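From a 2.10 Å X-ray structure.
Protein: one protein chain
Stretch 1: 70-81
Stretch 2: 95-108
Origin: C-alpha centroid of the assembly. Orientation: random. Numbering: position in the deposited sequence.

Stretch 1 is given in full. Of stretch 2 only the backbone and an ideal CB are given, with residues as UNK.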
# COMPACT_ATOMS: atom_id res chain seq x y z
N VAL A 70 15.85 2.57 9.15
CA VAL A 70 16.06 1.18 9.55
C VAL A 70 15.77 0.24 8.39
O VAL A 70 16.42 -0.81 8.23
CB VAL A 70 15.15 0.80 10.73
CG1 VAL A 70 15.23 -0.67 11.02
CG2 VAL A 70 15.55 1.67 12.02
N LEU A 71 14.74 0.57 7.60
CA LEU A 71 14.47 -0.29 6.42
C LEU A 71 15.61 -0.17 5.48
O LEU A 71 16.08 -1.20 4.95
CB LEU A 71 13.14 0.07 5.70
CG LEU A 71 12.81 -0.78 4.47
CD1 LEU A 71 12.77 -2.24 4.85
CD2 LEU A 71 11.46 -0.29 3.89
N ASP A 72 16.08 1.05 5.24
CA ASP A 72 17.25 1.20 4.37
C ASP A 72 18.44 0.31 4.76
O ASP A 72 18.96 -0.46 3.95
CB ASP A 72 17.67 2.64 4.20
CG ASP A 72 18.63 2.82 3.02
OD1 ASP A 72 19.77 2.36 3.15
OD2 ASP A 72 18.29 3.45 1.99
N ALA A 73 18.80 0.35 6.03
CA ALA A 73 19.84 -0.51 6.56
C ALA A 73 19.61 -1.97 6.14
O ALA A 73 20.52 -2.62 5.63
CB ALA A 73 19.86 -0.40 8.13
N LEU A 74 18.39 -2.46 6.35
CA LEU A 74 18.05 -3.90 6.13
C LEU A 74 18.09 -4.31 4.65
O LEU A 74 18.20 -5.50 4.31
CB LEU A 74 16.66 -4.21 6.74
CG LEU A 74 16.58 -4.13 8.28
CD1 LEU A 74 15.21 -3.77 8.74
CD2 LEU A 74 16.97 -5.48 8.93
N LEU A 75 18.06 -3.31 3.78
CA LEU A 75 18.09 -3.49 2.32
C LEU A 75 19.50 -3.67 1.75
O LEU A 75 19.66 -3.84 0.54
CB LEU A 75 17.42 -2.29 1.61
CG LEU A 75 15.94 -2.40 1.22
CD1 LEU A 75 15.22 -3.48 1.98
CD2 LEU A 75 15.22 -1.07 1.34
N GLY A 76 20.53 -3.58 2.61
CA GLY A 76 21.89 -3.90 2.20
C GLY A 76 22.03 -5.40 2.00
O GLY A 76 22.98 -5.87 1.34
N GLU A 77 21.10 -6.18 2.55
CA GLU A 77 21.15 -7.63 2.40
C GLU A 77 20.75 -8.07 0.98
O GLU A 77 21.42 -8.94 0.38
CB GLU A 77 20.35 -8.35 3.51
CG GLU A 77 18.82 -8.42 3.28
CD GLU A 77 18.02 -8.85 4.54
OE1 GLU A 77 17.69 -7.96 5.40
OE2 GLU A 77 17.69 -10.08 4.62
N VAL A 78 19.69 -7.47 0.42
CA VAL A 78 19.23 -7.78 -0.96
C VAL A 78 20.31 -7.79 -2.08
O VAL A 78 21.20 -6.92 -2.15
CB VAL A 78 17.84 -7.06 -1.38
CG1 VAL A 78 17.43 -5.94 -0.44
CG2 VAL A 78 17.82 -6.59 -2.85
N ASP A 79 20.18 -8.82 -2.93
CA ASP A 79 21.10 -9.14 -4.04
C ASP A 79 20.83 -8.31 -5.30
O ASP A 79 19.86 -8.57 -6.03
CB ASP A 79 21.02 -10.64 -4.41
CG ASP A 79 20.18 -11.49 -3.39
OD1 ASP A 79 20.17 -12.75 -3.56
OD2 ASP A 79 19.54 -10.95 -2.45
N LEU A 80 21.67 -7.31 -5.53
CA LEU A 80 21.61 -6.45 -6.71
C LEU A 80 22.64 -6.90 -7.77
O LEU A 80 23.08 -6.11 -8.64
CB LEU A 80 21.84 -5.00 -6.29
CG LEU A 80 20.87 -4.41 -5.26
CD1 LEU A 80 21.08 -2.95 -5.23
CD2 LEU A 80 19.42 -4.72 -5.59
N THR A 81 23.01 -8.17 -7.68
CA THR A 81 23.99 -8.83 -8.54
C THR A 81 23.28 -9.88 -9.41
O THR A 81 23.46 -9.90 -10.64
CB THR A 81 25.05 -9.59 -7.67
OG1 THR A 81 24.39 -10.40 -6.67
CG2 THR A 81 26.02 -8.62 -7.00
N UNK A 95 13.63 -11.37 -9.68
CA UNK A 95 14.47 -11.75 -8.50
C UNK A 95 14.77 -10.58 -7.55
O UNK A 95 14.59 -10.71 -6.33
CB UNK A 95 15.80 -12.34 -8.98
N UNK A 96 15.17 -9.42 -8.04
CA UNK A 96 15.37 -8.36 -7.07
C UNK A 96 14.09 -7.95 -6.32
O UNK A 96 14.10 -7.75 -5.12
CB UNK A 96 15.96 -7.14 -7.78
N UNK A 97 12.97 -7.92 -7.04
CA UNK A 97 11.72 -7.46 -6.45
C UNK A 97 11.25 -8.46 -5.43
O UNK A 97 10.70 -8.08 -4.44
CB UNK A 97 10.65 -7.24 -7.52
N UNK A 98 11.53 -9.72 -5.65
CA UNK A 98 11.25 -10.76 -4.67
C UNK A 98 12.07 -10.63 -3.39
O UNK A 98 11.52 -10.72 -2.28
CB UNK A 98 11.50 -12.13 -5.30
N UNK A 99 13.37 -10.40 -3.51
CA UNK A 99 14.17 -10.26 -2.30
C UNK A 99 13.85 -8.99 -1.59
O UNK A 99 13.78 -9.02 -0.38
CB UNK A 99 15.67 -10.31 -2.62
N UNK A 100 13.58 -7.88 -2.29
CA UNK A 100 13.00 -6.71 -1.61
C UNK A 100 11.77 -7.10 -0.82
O UNK A 100 11.69 -6.85 0.39
CB UNK A 100 12.64 -5.62 -2.62
N UNK A 101 10.83 -7.79 -1.48
CA UNK A 101 9.58 -8.21 -0.85
C UNK A 101 9.78 -9.12 0.38
O UNK A 101 9.10 -8.98 1.37
CB UNK A 101 8.72 -8.94 -1.88
N UNK A 102 10.72 -10.05 0.27
CA UNK A 102 11.04 -10.95 1.38
C UNK A 102 11.61 -10.19 2.59
O UNK A 102 11.32 -10.55 3.70
CB UNK A 102 12.04 -12.01 0.92
N UNK A 103 12.38 -9.13 2.38
CA UNK A 103 12.72 -8.31 3.56
C UNK A 103 11.51 -7.61 4.16
O UNK A 103 11.35 -7.60 5.35
CB UNK A 103 13.77 -7.26 3.19
N UNK A 104 10.62 -7.11 3.33
CA UNK A 104 9.37 -6.50 3.83
C UNK A 104 8.48 -7.49 4.56
O UNK A 104 7.90 -7.14 5.57
CB UNK A 104 8.59 -5.88 2.67
N UNK A 105 8.35 -8.71 4.07
CA UNK A 105 7.51 -9.73 4.72
C UNK A 105 8.05 -10.07 6.11
O UNK A 105 7.29 -10.39 7.00
CB UNK A 105 7.44 -10.99 3.86
N UNK A 106 9.37 -10.02 6.28
CA UNK A 106 10.01 -10.17 7.61
C UNK A 106 9.70 -8.99 8.53
O UNK A 106 9.65 -9.16 9.74
CB UNK A 106 11.53 -10.31 7.46
N UNK A 107 9.45 -7.79 7.97
CA UNK A 107 9.20 -6.59 8.77
C UNK A 107 7.97 -5.75 8.33
O UNK A 107 8.13 -4.59 7.86
CB UNK A 107 10.45 -5.71 8.72
N UNK A 108 6.74 -6.32 8.48
CA UNK A 108 5.56 -5.68 7.86
C UNK A 108 5.29 -4.28 8.27
O UNK A 108 4.86 -3.47 7.44
CB UNK A 108 4.30 -6.50 8.17

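Positions 95 to 106 form a helix that passes the end of helix 70-74 and the loop after it, the two axes making an angle of 130° and approaching no closer than 11.0 Å. At position 95 the CA-to-CB bond points sideways and nothing of stretch 1 lies within 5.5 Å of the ideal CB; many residues would suit, and the deposited one is Ala95.

Position 96 points toward the loop. Its ideal CB lies 4.5 Å from Asp79 O and 4.8 Å from Leu80 CD2, which favours an aliphatic side chain of modest size. It is Val96, whose CG2 packs 4.2 Å from Leu80 CD2, while its CB sits 4.0 Å from Asp79 O.

Positions 97 and 98 receive no guidance from stretch 1, the first pointing away and the second out of reach. They are Leu97 and Thr98.

Position 99 comes close to the loop: its ideal CB is 3.9 Å from Asp79 OD2 and 4.1 Å from Val78 CB. Little room and a nearby carboxylate suit a small residue, such as alanine, serine or threonine. Ser99 is found. Its OG lies 3.7 Å from both Val78 CG2 and Asp79 OD2, and no hydrogen bond crosses to the carboxylate.

At position 100 the CB bond points sideways, with Val78 CG1 5.3 Å from the ideal CB. A long apolar or aromatic side chain could reach Leu75. Tyr100, with chi1 t, does so: Leu75 CD2 meets the edge of its ring, 4.2 Å from CE1, and the hydroxyl is hydrogen-bonded elsewhere in the structure.

Positions 101 and 102 make no contact, so stretch 1 sets no preference. Thr101 turns its OG1 back to its own helix, donating to Leu97 O at 2.8 Å; the other residue is Leu102.

Position 103 points toward an apolar pocket lined by Leu71, Leu74, Leu75 and Val78, with Leu75 CD1 4.2 Å and Glu77 OE1 4.6 Å from the ideal CB. A branched aliphatic such as valine or isoleucine would suit. Val103 has the largest area covered by stretch 1 of any residue here. Its CG2 lies 3.6 Å from Leu75 CD1 and 4.1 Å from both Leu71 CD1 and Leu74 CB; CG1 is 4.0 Å from Val78 CG1.

Position 104 points sideways, with nothing near its ideal CB, so only an extended side chain, such as leucine or methionine, would touch Leu71. Leu104 reaches it, CD1 to Leu71 CD1 being 3.7 Å.

Positions 105 and 106 are out of reach of stretch 1; they hold Phe105 and Ala106.

Position 107 leaves helical angles (phi/psi -133/67) and points toward Leu74, whose CD1 is 5.1 Å from the ideal CB. A flat or apolar side chain would suit. His107 offers a ring face to Leu74 CD1 in a CH-pi contact, 4.3 Å from CD1 to the ring centroid.

Position 108, with phi -58, is compatible with proline among many others; Pro108 makes no contact.

Stretch 2 95-108: AVLTSYTLVLFAHP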
# COMPACT_ATOMS: atom_id res chain seq x y z
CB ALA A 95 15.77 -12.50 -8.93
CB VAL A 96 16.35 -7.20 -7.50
CG1 VAL A 96 17.05 -7.51 -8.82
CG2 VAL A 96 15.76 -5.80 -7.42
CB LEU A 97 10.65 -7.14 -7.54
CG LEU A 97 10.96 -5.78 -8.17
CD1 LEU A 97 10.25 -5.63 -9.50
CD2 LEU A 97 10.58 -4.64 -7.20
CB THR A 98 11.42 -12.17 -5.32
OG1 THR A 98 10.51 -12.25 -6.40
CG2 THR A 98 11.13 -13.32 -4.38
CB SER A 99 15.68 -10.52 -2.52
OG SER A 99 16.22 -9.79 -3.59
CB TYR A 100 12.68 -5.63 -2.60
CG TYR A 100 11.92 -4.44 -2.06
CD1 TYR A 100 12.57 -3.45 -1.32
CD2 TYR A 100 10.54 -4.24 -2.36
CE1 TYR A 100 11.90 -2.33 -0.84
CE2 TYR A 100 9.87 -3.09 -1.91
CZ TYR A 100 10.55 -2.15 -1.14
OH TYR A 100 9.94 -1.02 -0.67
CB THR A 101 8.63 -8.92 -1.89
OG1 THR A 101 8.34 -8.00 -2.95
CG2 THR A 101 7.32 -9.30 -1.25
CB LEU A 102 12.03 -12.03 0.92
CG LEU A 102 11.35 -13.11 0.06
CD1 LEU A 102 12.39 -13.85 -0.76
CD2 LEU A 102 10.47 -14.07 0.87
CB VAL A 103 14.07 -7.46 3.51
CG1 VAL A 103 14.77 -7.47 2.16
CG2 VAL A 103 14.00 -6.07 4.19
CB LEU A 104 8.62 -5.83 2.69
CG LEU A 104 8.79 -4.34 2.33
CD1 LEU A 104 10.02 -3.70 2.85
CD2 LEU A 104 8.63 -4.04 0.89
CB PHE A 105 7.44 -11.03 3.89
CG PHE A 105 6.31 -11.07 2.82
CD1 PHE A 105 6.08 -9.98 1.97
CD2 PHE A 105 5.52 -12.21 2.68
CE1 PHE A 105 5.03 -10.02 0.96
CE2 PHE A 105 4.51 -12.26 1.66
CZ PHE A 105 4.27 -11.14 0.82
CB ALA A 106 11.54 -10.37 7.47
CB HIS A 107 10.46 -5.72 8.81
CG HIS A 107 11.68 -6.45 9.25
ND1 HIS A 107 12.01 -6.60 10.58
CD2 HIS A 107 12.64 -7.10 8.55
CE1 HIS A 107 13.13 -7.30 10.68
NE2 HIS A 107 13.52 -7.62 9.46
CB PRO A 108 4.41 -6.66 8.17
CG PRO A 108 5.13 -8.02 8.15
CD PRO A 108 6.37 -7.64 9.05
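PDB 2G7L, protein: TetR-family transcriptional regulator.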